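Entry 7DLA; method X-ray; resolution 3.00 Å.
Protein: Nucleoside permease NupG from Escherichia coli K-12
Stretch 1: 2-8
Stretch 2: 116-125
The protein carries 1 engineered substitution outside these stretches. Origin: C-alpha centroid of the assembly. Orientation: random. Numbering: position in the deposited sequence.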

# COMPACT_ATOMS: atom_id res chain seq x y z
N ASN A 2 -5.60 -11.10 -27.91
CA ASN A 2 -6.80 -10.61 -27.18
C ASN A 2 -6.42 -9.38 -26.35
O ASN A 2 -5.58 -9.51 -25.44
CB ASN A 2 -7.41 -11.71 -26.30
CG ASN A 2 -8.65 -11.24 -25.55
OD1 ASN A 2 -9.05 -10.09 -25.66
ND2 ASN A 2 -9.25 -12.14 -24.79
N LEU A 3 -7.02 -8.22 -26.66
CA LEU A 3 -6.74 -6.96 -25.94
C LEU A 3 -6.90 -7.19 -24.43
O LEU A 3 -5.92 -7.00 -23.69
CB LEU A 3 -7.70 -5.87 -26.43
CG LEU A 3 -7.47 -4.48 -25.87
CD1 LEU A 3 -8.36 -3.45 -26.56
CD2 LEU A 3 -7.70 -4.45 -24.36
N LYS A 4 -8.10 -7.60 -24.01
CA LYS A 4 -8.38 -7.86 -22.60
C LYS A 4 -7.25 -8.63 -21.94
O LYS A 4 -6.82 -8.29 -20.83
CB LYS A 4 -9.70 -8.61 -22.43
N LEU A 5 -6.77 -9.69 -22.62
CA LEU A 5 -5.68 -10.50 -22.07
C LEU A 5 -4.41 -9.68 -21.88
O LEU A 5 -3.69 -9.87 -20.89
CB LEU A 5 -5.39 -11.67 -23.00
CG LEU A 5 -4.22 -12.61 -22.67
CD1 LEU A 5 -4.59 -13.54 -21.51
CD2 LEU A 5 -3.71 -13.38 -23.88
N GLN A 6 -4.08 -8.81 -22.85
CA GLN A 6 -2.94 -7.92 -22.69
C GLN A 6 -3.06 -7.14 -21.40
O GLN A 6 -2.14 -7.15 -20.56
CB GLN A 6 -2.83 -6.97 -23.87
CG GLN A 6 -1.43 -6.45 -24.12
CD GLN A 6 -1.38 -5.40 -25.22
OE1 GLN A 6 -2.34 -4.64 -25.40
NE2 GLN A 6 -0.26 -5.33 -25.94
N LEU A 7 -4.20 -6.47 -21.22
CA LEU A 7 -4.38 -5.65 -20.03
C LEU A 7 -4.27 -6.48 -18.76
O LEU A 7 -3.69 -6.03 -17.77
CB LEU A 7 -5.72 -4.93 -20.12
CG LEU A 7 -5.66 -3.73 -21.06
CD1 LEU A 7 -6.75 -2.74 -20.71
CD2 LEU A 7 -4.27 -3.10 -21.07
N LYS A 8 -4.81 -7.71 -18.78
CA LYS A 8 -4.78 -8.60 -17.62
C LYS A 8 -3.35 -9.05 -17.28
O LYS A 8 -3.00 -9.16 -16.09
CB LYS A 8 -5.66 -9.80 -17.89
CG LYS A 8 -7.10 -9.46 -17.97
CD LYS A 8 -7.96 -10.63 -17.62
CE LYS A 8 -9.30 -10.60 -18.37
NZ LYS A 8 -10.36 -11.40 -17.69
N ILE A 116 -3.17 3.91 -19.23
CA ILE A 116 -3.01 3.03 -20.39
C ILE A 116 -4.21 2.11 -20.57
O ILE A 116 -4.74 1.95 -21.68
CB ILE A 116 -1.71 2.23 -20.24
CG1 ILE A 116 -0.52 3.11 -20.63
CG2 ILE A 116 -1.78 0.98 -21.09
CD1 ILE A 116 0.83 2.61 -20.13
N SER A 117 -4.66 1.47 -19.49
CA SER A 117 -5.76 0.53 -19.59
C SER A 117 -7.06 1.26 -19.90
O SER A 117 -7.91 0.74 -20.64
CB SER A 117 -5.90 -0.27 -18.29
OG SER A 117 -4.64 -0.67 -17.77
N TYR A 118 -7.23 2.45 -19.36
CA TYR A 118 -8.42 3.23 -19.66
C TYR A 118 -8.49 3.48 -21.15
O TYR A 118 -9.44 3.06 -21.80
CB TYR A 118 -8.40 4.54 -18.89
CG TYR A 118 -8.70 4.33 -17.45
CD1 TYR A 118 -8.63 3.06 -16.88
CD2 TYR A 118 -9.07 5.37 -16.65
CE1 TYR A 118 -8.87 2.87 -15.55
CE2 TYR A 118 -9.35 5.19 -15.33
CZ TYR A 118 -9.24 3.95 -14.77
OH TYR A 118 -9.55 3.80 -13.44
N TYR A 119 -7.50 4.17 -21.71
CA TYR A 119 -7.51 4.50 -23.15
C TYR A 119 -7.67 3.25 -24.01
O TYR A 119 -8.34 3.30 -25.01
CB TYR A 119 -6.17 5.15 -23.52
CG TYR A 119 -5.95 5.39 -24.99
CD1 TYR A 119 -6.44 6.52 -25.61
CD2 TYR A 119 -5.21 4.52 -25.76
CE1 TYR A 119 -6.22 6.76 -26.95
CE2 TYR A 119 -4.98 4.74 -27.10
CZ TYR A 119 -5.49 5.87 -27.70
OH TYR A 119 -5.29 6.12 -29.03
N ARG A 120 -7.03 2.16 -23.61
CA ARG A 120 -7.07 0.90 -24.38
C ARG A 120 -8.51 0.42 -24.54
O ARG A 120 -8.85 -0.01 -25.61
CB ARG A 120 -6.33 -0.18 -23.61
CG ARG A 120 -4.91 -0.41 -24.09
CD ARG A 120 -4.85 -0.58 -25.58
NE ARG A 120 -5.15 -1.95 -25.94
CZ ARG A 120 -4.80 -2.50 -27.09
NH1 ARG A 120 -4.14 -1.78 -27.97
NH2 ARG A 120 -5.11 -3.75 -27.34
N LEU A 121 -9.27 0.46 -23.45
CA LEU A 121 -10.69 0.02 -23.45
C LEU A 121 -11.57 1.10 -24.05
O LEU A 121 -12.53 0.76 -24.72
CB LEU A 121 -11.13 -0.16 -22.00
CG LEU A 121 -10.23 -1.02 -21.12
CD1 LEU A 121 -10.97 -1.38 -19.85
CD2 LEU A 121 -9.81 -2.27 -21.85
N GLN A 122 -11.27 2.36 -23.78
CA GLN A 122 -12.15 3.42 -24.25
C GLN A 122 -12.01 3.62 -25.76
O GLN A 122 -13.02 3.78 -26.47
CB GLN A 122 -11.87 4.70 -23.44
CG GLN A 122 -12.53 4.72 -22.03
CD GLN A 122 -11.99 5.80 -21.06
OE1 GLN A 122 -11.14 6.62 -21.43
NE2 GLN A 122 -12.45 5.77 -19.81
N ASN A 123 -10.78 3.57 -26.29
CA ASN A 123 -10.58 3.61 -27.74
C ASN A 123 -11.03 2.32 -28.43
O ASN A 123 -10.85 2.19 -29.65
CB ASN A 123 -9.12 3.93 -28.06
CG ASN A 123 -8.90 4.32 -29.53
OD1 ASN A 123 -9.67 5.07 -30.13
ND2 ASN A 123 -7.82 3.80 -30.12
N ALA A 124 -11.65 1.39 -27.70
CA ALA A 124 -12.14 0.12 -28.21
C ALA A 124 -13.60 -0.12 -27.84
O ALA A 124 -13.99 -1.25 -27.54
CB ALA A 124 -11.27 -1.02 -27.70
N GLY A 125 -14.41 0.94 -27.81
CA GLY A 125 -15.85 0.82 -27.61
C GLY A 125 -16.29 0.26 -26.27
O GLY A 125 -17.41 -0.28 -26.17

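Two helical segments of the nucleoside permease NupG, 3-8 and 116-122, run almost exactly antiparallel, with 174° between their N-to-C directions and a closest approach of their axes of 10.8 Å. At this spacing the backbones stay apart and side chains fill the gap. The register pairs L7 with S117 (CA to CA 6.3 Å) and L3 with R120 (CA to CA 8.0 Å), so the CA atoms of the serine pair lie closer than those of the arginine pair. L3, Q6 and L7 all direct their CA-to-CB bonds toward the second stretch, the spacing expected of one helical face; L7 N donates to L3 O (3.1 Å), placing the two leucines one turn apart.

L7 is buried and adopts chi1 m (-78°) with chi2 t (-157°). This conformation carries L7 CD1 into the space beside three residues of the other helix: it lies 3.3 Å from L121 CD2, a tight apolar contact, 3.6 Å from S117 CB and 3.9 Å from R120 CB. S117 meets L7 through its CB; its CA-to-CB bond points sideways and its OG, at chi1 m (-41°), is hydrogen-bonded elsewhere in the structure. L121 also starts sideways, but chi1 m (-51°) and chi2 t (-166°) bring the end of its side chain nearer to the first helix. L121 CD2 thereby touches L3 and L7, lying 3.9 Å from L3 CD2 as well as against L7 CD1.

L3 is extended, with chi1 t (-175°) and chi2 t (173°). The two methyls of L3 reach different partners: L3 CD2 goes to L121, while L3 CD1 lies 4.0 Å from A124 CB. That alanine follows the helix, beyond N123, the first residue to leave helical phi/psi, yet its CA-to-CB bond points toward the first stretch and adds a small apolar patch at the exposed end of the contact.

R120 has a folded side chain. Chi1 lies between wells at -99°, and chi2 and chi3 are both m (-50° and -83°), so the chain folds rather than extends, and its guanidinium comes to lie beside L3 and Q6. Q6 OE1 sits over one face of the guanidinium, 3.5 Å from R120 NH2, with no hydrogen bond between them; a carbonyl oxygen over the face is poorly placed to accept from N-H groups that point outward in the plane. Q6 reaches this position with chi1 t (-155°) and chi2 t (-175°), an extended chain whose NE2 is hydrogen-bonded elsewhere in the structure. At the guanidinium edge, L3 CG is modelled 2.9 Å from R120 NH2, too close for a real contact, so at 3.0 Å resolution the exact placement there deserves caution.

No hydrogen bond crosses between the stretches. The 333 Å² buried between them, summed over both sides, rests on the leucine packing and on R120 lying against its neighbours, while L5, K8, Y119 and Q122 are out of reach of the other stretch.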